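Local coordinates for 3-dehydroquinate dehydratase (Enterococcus faecalis, PDB 4PH6), which catalyses the cis-dehydration of 3-dehydroquinate to 3-dehydroshikimate through a covalent imine (Schiff-base) intermediate, the third step of the chorismate pathway, at residues G17-I21 and L245-L249; A37-Q41 and R74-K78; R85-G90 and C144-F148; R216-L221 and Y248-Q254. All coordinates share one frame. Residue numbers count along the deposited sequence, not the author numbering.

Contact 1: residues G17-I21 and L245-L249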
# COMPACT_ATOMS: atom_id res chain seq x y z
N GLY A 17 -10.38 -4.73 14.32
CA GLY A 17 -9.07 -4.18 14.56
C GLY A 17 -8.17 -4.48 13.38
O GLY A 17 -8.62 -4.46 12.24
N ASN A 18 -6.91 -4.76 13.67
CA ASN A 18 -5.93 -5.09 12.64
C ASN A 18 -6.13 -6.49 12.06
O ASN A 18 -6.58 -7.39 12.78
CB ASN A 18 -4.52 -4.97 13.21
CG ASN A 18 -4.11 -3.53 13.43
OD1 ASN A 18 -4.93 -2.62 13.27
ND2 ASN A 18 -2.86 -3.32 13.80
N PRO A 19 -5.79 -6.66 10.77
CA PRO A 19 -5.82 -7.96 10.09
C PRO A 19 -5.04 -9.01 10.84
O PRO A 19 -3.88 -8.77 11.22
CB PRO A 19 -5.15 -7.66 8.74
CG PRO A 19 -5.34 -6.20 8.53
CD PRO A 19 -5.34 -5.57 9.88
N LYS A 20 -5.64 -10.18 11.03
CA LYS A 20 -4.99 -11.23 11.78
C LYS A 20 -4.02 -11.95 10.86
O LYS A 20 -4.27 -12.08 9.66
CB LYS A 20 -6.01 -12.20 12.37
CG LYS A 20 -7.05 -11.49 13.26
CD LYS A 20 -6.36 -10.66 14.34
CE LYS A 20 -7.35 -9.96 15.28
NZ LYS A 20 -8.09 -8.85 14.64
N ILE A 21 -2.90 -12.38 11.42
CA ILE A 21 -1.84 -12.96 10.61
C ILE A 21 -1.88 -14.48 10.61
O ILE A 21 -1.98 -15.11 11.67
CB ILE A 21 -0.45 -12.48 11.08
CG1 ILE A 21 -0.41 -10.95 11.12
CG2 ILE A 21 0.62 -13.02 10.18
CD1 ILE A 21 0.98 -10.38 11.39
N LEU A 245 5.42 -8.45 8.66
CA LEU A 245 4.00 -8.24 8.41
C LEU A 245 3.32 -7.51 9.57
O LEU A 245 2.62 -6.51 9.37
CB LEU A 245 3.33 -9.59 8.16
CG LEU A 245 2.14 -9.62 7.23
CD1 LEU A 245 2.40 -8.74 5.98
CD2 LEU A 245 1.86 -11.07 6.84
N ARG A 246 3.54 -8.01 10.78
CA ARG A 246 3.01 -7.37 11.97
C ARG A 246 3.50 -5.92 12.06
O ARG A 246 2.71 -5.02 12.30
CB ARG A 246 3.40 -8.14 13.23
CG ARG A 246 2.72 -7.62 14.48
CD ARG A 246 1.29 -8.12 14.58
NE ARG A 246 1.25 -9.49 15.09
CZ ARG A 246 0.17 -10.26 15.06
NH1 ARG A 246 -0.96 -9.81 14.54
NH2 ARG A 246 0.22 -11.50 15.55
N ASN A 247 4.80 -5.72 11.85
CA ASN A 247 5.38 -4.39 11.91
C ASN A 247 4.75 -3.48 10.86
O ASN A 247 4.40 -2.33 11.15
CB ASN A 247 6.90 -4.43 11.69
CG ASN A 247 7.68 -4.80 12.94
OD1 ASN A 247 7.14 -4.84 14.05
ND2 ASN A 247 8.97 -5.06 12.76
N TYR A 248 4.59 -4.00 9.65
CA TYR A 248 4.02 -3.21 8.57
C TYR A 248 2.56 -2.90 8.82
O TYR A 248 2.10 -1.80 8.52
CB TYR A 248 4.21 -3.91 7.23
CG TYR A 248 5.55 -3.62 6.60
CD1 TYR A 248 5.65 -3.28 5.25
CD2 TYR A 248 6.72 -3.65 7.35
CE1 TYR A 248 6.88 -3.01 4.68
CE2 TYR A 248 7.95 -3.38 6.78
CZ TYR A 248 8.03 -3.06 5.44
OH TYR A 248 9.25 -2.78 4.85
N LEU A 249 1.82 -3.84 9.40
CA LEU A 249 0.43 -3.60 9.74
C LEU A 249 0.29 -2.47 10.76
O LEU A 249 -0.64 -1.68 10.68
CB LEU A 249 -0.22 -4.87 10.29
CG LEU A 249 -0.49 -5.99 9.29
CD1 LEU A 249 -1.12 -7.18 9.98
CD2 LEU A 249 -1.36 -5.49 8.15
O HOH W 1 -2.25 -7.40 13.51

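Contact 2: residues A37-Q41 and R74-K78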
# COMPACT_ATOMS: atom_id res chain seq x y z
N ALA A 37 4.92 -26.56 13.37
CA ALA A 37 3.78 -26.29 14.23
C ALA A 37 4.29 -25.80 15.57
O ALA A 37 3.84 -24.79 16.10
CB ALA A 37 2.93 -27.51 14.39
N THR A 38 5.25 -26.54 16.11
CA THR A 38 5.87 -26.16 17.37
C THR A 38 6.53 -24.79 17.24
O THR A 38 6.39 -23.96 18.13
CB THR A 38 6.89 -27.21 17.85
OG1 THR A 38 6.20 -28.41 18.24
CG2 THR A 38 7.69 -26.69 19.04
N ALA A 39 7.21 -24.55 16.11
CA ALA A 39 7.84 -23.27 15.86
C ALA A 39 6.84 -22.10 15.85
O ALA A 39 7.20 -20.99 16.26
CB ALA A 39 8.63 -23.31 14.55
N SER A 40 5.60 -22.34 15.40
CA SER A 40 4.61 -21.27 15.35
C SER A 40 4.34 -20.66 16.74
O SER A 40 3.89 -19.52 16.86
CB SER A 40 3.29 -21.76 14.73
OG SER A 40 2.54 -22.55 15.62
N GLN A 41 4.66 -21.41 17.79
CA GLN A 41 4.41 -20.96 19.16
C GLN A 41 5.22 -19.73 19.53
O GLN A 41 4.87 -19.01 20.45
CB GLN A 41 4.69 -22.07 20.17
CG GLN A 41 3.73 -23.25 20.06
CD GLN A 41 3.98 -24.30 21.12
OE1 GLN A 41 4.06 -23.98 22.31
NE2 GLN A 41 4.10 -25.56 20.71
N ARG A 74 0.39 -28.86 19.43
CA ARG A 74 1.57 -28.00 19.46
C ARG A 74 1.30 -26.53 19.09
O ARG A 74 2.23 -25.74 18.95
CB ARG A 74 2.64 -28.56 18.50
CG ARG A 74 3.23 -29.92 18.88
CD ARG A 74 3.81 -30.65 17.66
NE ARG A 74 4.52 -31.88 18.04
CZ ARG A 74 3.92 -33.04 18.35
NH1 ARG A 74 2.59 -33.14 18.35
NH2 ARG A 74 4.66 -34.10 18.67
N LEU A 75 0.04 -26.14 18.89
CA LEU A 75 -0.23 -24.81 18.34
C LEU A 75 -0.35 -23.69 19.36
O LEU A 75 -0.62 -22.57 18.99
CB LEU A 75 -1.50 -24.83 17.48
CG LEU A 75 -1.27 -25.30 16.05
CD1 LEU A 75 -2.46 -24.94 15.18
CD2 LEU A 75 -0.02 -24.67 15.47
N GLY A 76 -0.15 -23.99 20.64
CA GLY A 76 -0.22 -22.98 21.69
C GLY A 76 -1.52 -22.19 21.70
O GLY A 76 -1.54 -21.00 22.05
N GLN A 77 -2.59 -22.87 21.27
CA GLN A 77 -3.97 -22.38 21.26
C GLN A 77 -4.21 -21.33 20.16
O GLN A 77 -5.14 -20.53 20.25
CB GLN A 77 -4.35 -21.83 22.65
CG GLN A 77 -5.86 -21.73 22.94
CD GLN A 77 -6.62 -23.07 22.88
OE1 GLN A 77 -6.04 -24.15 22.81
NE2 GLN A 77 -7.95 -22.98 22.90
N LYS A 78 -3.38 -21.37 19.12
CA LYS A 78 -3.67 -20.63 17.89
C LYS A 78 -4.61 -21.44 16.99
O LYS A 78 -4.44 -22.65 16.82
CB LYS A 78 -2.38 -20.32 17.11
CG LYS A 78 -1.45 -19.30 17.75
CD LYS A 78 -0.42 -18.81 16.72
CE LYS A 78 0.66 -17.96 17.37
NZ LYS A 78 1.43 -18.72 18.36
O HOH W 2 1.64 -21.60 17.86
O HOH W 3 3.23 -16.35 18.94

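Contact 3: residues R85-G90 and C144-F148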
# COMPACT_ATOMS: atom_id res chain seq x y z
N ARG A 85 -5.64 -27.05 -1.12
CA ARG A 85 -5.79 -26.24 -2.32
C ARG A 85 -5.82 -27.14 -3.55
O ARG A 85 -4.92 -27.96 -3.75
CB ARG A 85 -4.67 -25.21 -2.45
CG ARG A 85 -4.84 -24.22 -3.59
CD ARG A 85 -6.09 -23.37 -3.43
NE ARG A 85 -6.08 -22.67 -2.15
CZ ARG A 85 -7.11 -22.63 -1.32
NH1 ARG A 85 -8.26 -23.22 -1.63
NH2 ARG A 85 -7.01 -21.96 -0.18
N THR A 86 -6.87 -27.03 -4.35
CA THR A 86 -6.96 -27.88 -5.53
C THR A 86 -6.05 -27.35 -6.63
O THR A 86 -5.77 -26.15 -6.69
CB THR A 86 -8.39 -27.98 -6.08
OG1 THR A 86 -8.77 -26.72 -6.66
CG2 THR A 86 -9.36 -28.34 -4.96
N GLN A 87 -5.62 -28.26 -7.50
CA GLN A 87 -4.65 -27.96 -8.54
C GLN A 87 -5.07 -26.79 -9.44
O GLN A 87 -4.23 -25.99 -9.83
CB GLN A 87 -4.40 -29.21 -9.38
CG GLN A 87 -3.12 -29.18 -10.21
CD GLN A 87 -2.80 -30.54 -10.84
OE1 GLN A 87 -3.71 -31.32 -11.17
NE2 GLN A 87 -1.51 -30.83 -11.00
N LYS A 88 -6.35 -26.68 -9.77
CA LYS A 88 -6.79 -25.64 -10.70
C LYS A 88 -6.76 -24.24 -10.07
O LYS A 88 -6.93 -23.24 -10.77
CB LYS A 88 -8.20 -25.94 -11.23
CG LYS A 88 -8.50 -25.32 -12.60
CD LYS A 88 -10.02 -25.10 -12.77
CE LYS A 88 -10.66 -25.98 -13.85
NZ LYS A 88 -11.03 -25.22 -15.08
N GLU A 89 -6.54 -24.17 -8.76
CA GLU A 89 -6.45 -22.88 -8.08
C GLU A 89 -5.09 -22.72 -7.39
O GLU A 89 -4.98 -22.06 -6.36
CB GLU A 89 -7.60 -22.71 -7.08
CG GLU A 89 -8.97 -22.95 -7.72
CD GLU A 89 -10.15 -22.38 -6.93
OE1 GLU A 89 -9.93 -21.69 -5.91
OE2 GLU A 89 -11.30 -22.61 -7.35
N GLY A 90 -4.06 -23.35 -7.96
CA GLY A 90 -2.70 -23.21 -7.46
C GLY A 90 -2.15 -24.34 -6.60
O GLY A 90 -1.01 -24.30 -6.16
N CYS A 144 -13.65 -19.89 -0.62
CA CYS A 144 -12.52 -19.21 -1.21
C CYS A 144 -12.38 -19.46 -2.69
O CYS A 144 -12.83 -20.48 -3.22
CB CYS A 144 -11.26 -19.65 -0.50
SG CYS A 144 -11.06 -21.41 -0.61
N ASN A 145 -11.72 -18.52 -3.34
CA ASN A 145 -11.43 -18.66 -4.76
C ASN A 145 -10.05 -18.11 -5.07
O ASN A 145 -9.63 -17.11 -4.51
CB ASN A 145 -12.51 -17.96 -5.59
CG ASN A 145 -12.17 -17.92 -7.06
OD1 ASN A 145 -12.00 -16.85 -7.63
ND2 ASN A 145 -12.03 -19.09 -7.68
N HIS A 146 -9.34 -18.79 -5.96
CA HIS A 146 -8.01 -18.36 -6.35
C HIS A 146 -7.86 -18.40 -7.85
O HIS A 146 -8.12 -19.43 -8.48
CB HIS A 146 -6.93 -19.25 -5.74
CG HIS A 146 -6.96 -19.27 -4.25
ND1 HIS A 146 -7.85 -20.05 -3.55
CD2 HIS A 146 -6.23 -18.61 -3.33
CE1 HIS A 146 -7.67 -19.85 -2.25
NE2 HIS A 146 -6.68 -19.00 -2.10
N ASP A 147 -7.42 -17.28 -8.42
CA ASP A 147 -7.03 -17.25 -9.82
C ASP A 147 -5.57 -16.87 -9.90
O ASP A 147 -5.23 -15.72 -9.64
CB ASP A 147 -7.89 -16.25 -10.59
CG ASP A 147 -7.79 -16.45 -12.10
OD1 ASP A 147 -6.69 -16.80 -12.59
OD2 ASP A 147 -8.80 -16.24 -12.78
N PHE A 148 -4.71 -17.81 -10.26
CA PHE A 148 -3.27 -17.56 -10.24
C PHE A 148 -2.73 -17.15 -11.60
O PHE A 148 -1.51 -17.02 -11.78
CB PHE A 148 -2.50 -18.78 -9.70
CG PHE A 148 -2.53 -20.00 -10.59
CD1 PHE A 148 -1.54 -20.22 -11.53
CD2 PHE A 148 -3.54 -20.95 -10.45
CE1 PHE A 148 -1.56 -21.36 -12.35
CE2 PHE A 148 -3.57 -22.08 -11.27
CZ PHE A 148 -2.58 -22.29 -12.21
O HOH W 4 -6.51 -20.67 -11.00
O HOH W 5 -13.30 -21.58 -5.89

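Contact 4: residues R216-L221 and Y248-Q254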
# COMPACT_ATOMS: atom_id res chain seq x y z
N ARG A 216 -1.33 -6.99 0.91
CA ARG A 216 -1.14 -7.85 2.06
C ARG A 216 -0.97 -7.06 3.35
O ARG A 216 -0.99 -7.65 4.42
CB ARG A 216 0.07 -8.76 1.84
CG ARG A 216 -0.04 -9.66 0.62
CD ARG A 216 1.04 -10.73 0.65
NE ARG A 216 1.02 -11.61 -0.52
CZ ARG A 216 0.28 -12.71 -0.63
NH1 ARG A 216 -0.54 -13.07 0.35
NH2 ARG A 216 0.34 -13.44 -1.73
N VAL A 217 -0.82 -5.74 3.25
CA VAL A 217 -0.64 -4.93 4.44
C VAL A 217 -1.71 -3.84 4.63
O VAL A 217 -1.72 -3.13 5.64
CB VAL A 217 0.75 -4.26 4.44
CG1 VAL A 217 1.84 -5.33 4.25
CG2 VAL A 217 0.84 -3.18 3.36
N THR A 218 -2.61 -3.73 3.65
CA THR A 218 -3.64 -2.70 3.64
C THR A 218 -4.99 -3.19 4.10
O THR A 218 -5.98 -2.47 3.96
CB THR A 218 -3.83 -2.09 2.22
OG1 THR A 218 -4.07 -3.14 1.26
CG2 THR A 218 -2.61 -1.32 1.82
N GLY A 219 -5.05 -4.42 4.63
CA GLY A 219 -6.31 -5.03 5.04
C GLY A 219 -7.18 -4.14 5.91
O GLY A 219 -8.38 -4.05 5.70
N GLN A 220 -6.58 -3.46 6.88
CA GLN A 220 -7.39 -2.61 7.75
C GLN A 220 -8.07 -1.48 6.97
O GLN A 220 -9.22 -1.13 7.21
CB GLN A 220 -6.56 -2.02 8.89
CG GLN A 220 -7.45 -1.36 9.95
CD GLN A 220 -6.68 -0.58 11.00
OE1 GLN A 220 -5.57 -0.10 10.75
NE2 GLN A 220 -7.27 -0.45 12.18
N LEU A 221 -7.35 -0.91 6.01
CA LEU A 221 -7.89 0.21 5.26
C LEU A 221 -9.05 -0.19 4.36
O LEU A 221 -10.07 0.51 4.30
CB LEU A 221 -6.78 0.85 4.42
CG LEU A 221 -7.19 2.02 3.54
CD1 LEU A 221 -7.85 3.11 4.39
CD2 LEU A 221 -5.97 2.57 2.83
N TYR A 248 4.59 -4.00 9.65
CA TYR A 248 4.02 -3.21 8.57
C TYR A 248 2.56 -2.90 8.82
O TYR A 248 2.10 -1.80 8.52
CB TYR A 248 4.21 -3.91 7.23
CG TYR A 248 5.55 -3.62 6.60
CD1 TYR A 248 5.65 -3.28 5.25
CD2 TYR A 248 6.72 -3.65 7.35
CE1 TYR A 248 6.88 -3.01 4.68
CE2 TYR A 248 7.95 -3.38 6.78
CZ TYR A 248 8.03 -3.06 5.44
OH TYR A 248 9.25 -2.78 4.85
N LEU A 249 1.82 -3.84 9.40
CA LEU A 249 0.43 -3.60 9.74
C LEU A 249 0.29 -2.47 10.76
O LEU A 249 -0.64 -1.68 10.68
CB LEU A 249 -0.22 -4.87 10.29
CG LEU A 249 -0.49 -5.99 9.29
CD1 LEU A 249 -1.12 -7.18 9.98
CD2 LEU A 249 -1.36 -5.49 8.15
N LYS A 250 1.21 -2.41 11.71
CA LYS A 250 1.13 -1.38 12.73
C LYS A 250 1.44 -0.02 12.11
O LYS A 250 0.78 0.97 12.43
CB LYS A 250 2.07 -1.66 13.92
CG LYS A 250 3.20 -0.66 14.10
CD LYS A 250 4.00 -0.86 15.38
CE LYS A 250 4.93 0.32 15.64
NZ LYS A 250 5.99 0.44 14.57
N THR A 251 2.42 0.03 11.20
CA THR A 251 2.75 1.29 10.53
C THR A 251 1.52 1.83 9.78
O THR A 251 1.21 3.02 9.86
CB THR A 251 3.92 1.14 9.54
OG1 THR A 251 5.14 0.92 10.26
CG2 THR A 251 4.07 2.39 8.66
N PHE A 252 0.82 0.97 9.05
CA PHE A 252 -0.31 1.45 8.27
C PHE A 252 -1.63 1.33 9.04
O PHE A 252 -2.70 1.41 8.44
CB PHE A 252 -0.40 0.71 6.94
CG PHE A 252 0.77 0.99 6.02
CD1 PHE A 252 1.01 2.28 5.56
CD2 PHE A 252 1.61 -0.03 5.61
CE1 PHE A 252 2.08 2.55 4.72
CE2 PHE A 252 2.70 0.24 4.77
CZ PHE A 252 2.92 1.52 4.32
N GLU A 253 -1.54 1.16 10.35
CA GLU A 253 -2.73 1.06 11.19
C GLU A 253 -3.58 2.33 11.20
O GLU A 253 -3.05 3.44 11.26
CB GLU A 253 -2.31 0.71 12.62
CG GLU A 253 -3.46 0.54 13.58
CD GLU A 253 -2.98 0.18 14.98
OE1 GLU A 253 -1.84 -0.30 15.10
OE2 GLU A 253 -3.75 0.39 15.94
N GLN A 254 -4.90 2.17 11.14
CA GLN A 254 -5.80 3.31 11.24
C GLN A 254 -6.21 3.58 12.69
O GLN A 254 -6.85 4.59 12.99
CB GLN A 254 -7.05 3.10 10.38
CG GLN A 254 -6.76 2.66 8.95
CD GLN A 254 -6.03 3.71 8.14
OE1 GLN A 254 -6.05 4.90 8.47
NE2 GLN A 254 -5.37 3.28 7.07
O HOH W 6 -3.11 -2.41 10.00

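Contact 1: residues G17-I21 and L245-L249
In this (beta/alpha)8 barrel the last helix, 242-251, packs on the start of the first barrel strand, 20-25. Leu245 begins the helical side of the contact. Its CD2 lies 4.1 Å from Ile21 CG2. Arg246 follows, and its side chain bends back over the strand. One face of the guanidinium lies on Ile21 CG1, 3.6 Å from NH1. A water joins the two segments here: it accepts from Arg246 NH1 at 2.9 Å and donates to Pro19 O at 3.1 Å. The charge itself is met by salt bridges to Asp46 and Asp44. One helical turn on from Leu245, Leu249 fills the gap between Pro19 and Ile21. Its CD1 is 4.0 Å from Ile21 CG1, and its CD2 is 4.1 Å from Pro19 CG. No direct hydrogen bond crosses; apolar packing, the water and Asp46, which also accepts from Ile21 N, join the segments. Strand 226-228 borders strand 20-25 in the parallel sheet, and its Thr227 touches Leu245 and Leu249. Helix 219-222 touches Asn18 and Pro19 through Gln220.

Contact 2: residues A37-Q41 and R74-K78
Two neighbouring beta-alpha units of the (beta/alpha)8 barrel meet here. The end of helix 30-40 lies against the loop that leads from helix 61-73 to strand 80-83. That loop makes a type I' turn from Leu75 to Lys78, with positive phi at Gly76 and Gln77. Gly76 packs close to Gln41, and a CB on it would sit tightly against Gln41 CG. The CA-to-CB bond of Leu75 points away from the helix, yet its m,t rotamer brings CD2 back to 4.2 Å from Ala37 CB. Leu75 and Ser40 both touch Val48 of strand 47-51, so the buried side of the contact rests on the barrel wall. Ser40 takes the p rotamer, which lets OG donate to Ala37 O in its own helix at 2.6 Å. Gln41, with chi1 m and chi2 t, folds its amide over the loop. Its NE2 makes a weak hydrogen bond to Arg74 O at 2.6 Å. Arg74 extends past Thr38 and donates to Gln70 O from NH1. Lys78 has chi1 m, extends through chi2 and chi3, and turns at chi4 (p). Its NZ donates to Ser40 O (3.0 Å) and to a water (2.9 Å), which donates to Ser40 OG and Leu75 O.

Contact 3: residues R85-G90 and C144-F148
A buried carboxylate, Glu89, bonds to the backbone of a barrel strand: His146 N donates to Glu89 OE1 at 3.0 Å. This lies at the C-terminal end of the (beta/alpha)8 barrel, where the loop after strand 80-83 meets strand 140-147. The site is that of a type I dehydroquinase. His146 is the predicted proton donor/acceptor, and its NE2 is hydrogen-bonded to Lys173, the predicted Schiff-base lysine. Arg85, predicted to bind 3-dehydroquinate, lies over one face of the His146 ring. Its CD makes a CH-pi contact 4.2 Å from the ring centroid. Salt bridges to Asp117 and Glu119 hold the guanidinium. At the outer end, the Phe148 ring packs beside the loop, with CD2 3.5 Å from Gly90 N. The backbone angles of Gly90 call for glycine. One water donates to Lys88 O and His146 O, bridging the backbones. Another donates to Glu89 OE2 at 2.7 Å and to Cys144 O at 2.9 Å.

Contact 4: residues R216-L221 and Y248-Q254
Val217 is the apolar centre, packed against three residues near the chain's C-terminus. Its CG2 lies 3.9 Å from Phe252 CD2, and its CG1 lies 4.1 Å from Tyr248 CB. On the Leu249 side, CD2 approaches Val217 CB at 4.4 Å and Val217 O at 3.5 Å. These contacts join the end of helix 242-251 to the segment that leads into the short helix 219-222. Phe252 is the first residue to leave helical angles, and the chain then runs on beside that short helix. Farther out, Leu221 CD1 meets Gln254 NE2 at 3.7 Å. The polar edge centres on Gln220, whose CA-to-CB bond points toward the tail and whose extended chain carries OE1 there. Gln254 N donates to Gln220 OE1 at a very short 2.4 Å. A water donates to Leu249 O at 2.7 Å and, weakly, to Gln220 OE1 at 3.5 Å. The second subunit also packs here: Tyr248 stacks on its Tyr248 and hydrogen-bonds to its Thr251, while Phe252 touches its Met213. Arg216, predicted to bind 3-dehydroquinate, takes little part here. The chemistry implies an apolar join at the dimer interface, with one side-chain amide holding the tail through its backbone.

How the contacts relate
Contacts 1 and 4 form one continuous patch, with centres 6 Å apart. They share Tyr248 and Leu249 of helix 242-251, and Pro19 CG lies 3.4 Å from Gln220 N. Both touch the second subunit. Contact 2 lies 19 Å from contact 1 between centres and does not touch it, although strand 20-25 leads into helix 30-40. Contact 1 joins the two ends of the barrel in sequence, and contacts 2 and 3 are nested within the loop it closes. Contact 3 holds the predicted catalytic His146 and lies 24 Å from contact 1 and 26 Å from contact 4, centre to centre. Arg216 links contact 4 to that site, its side chain about 9 Å from that of His146.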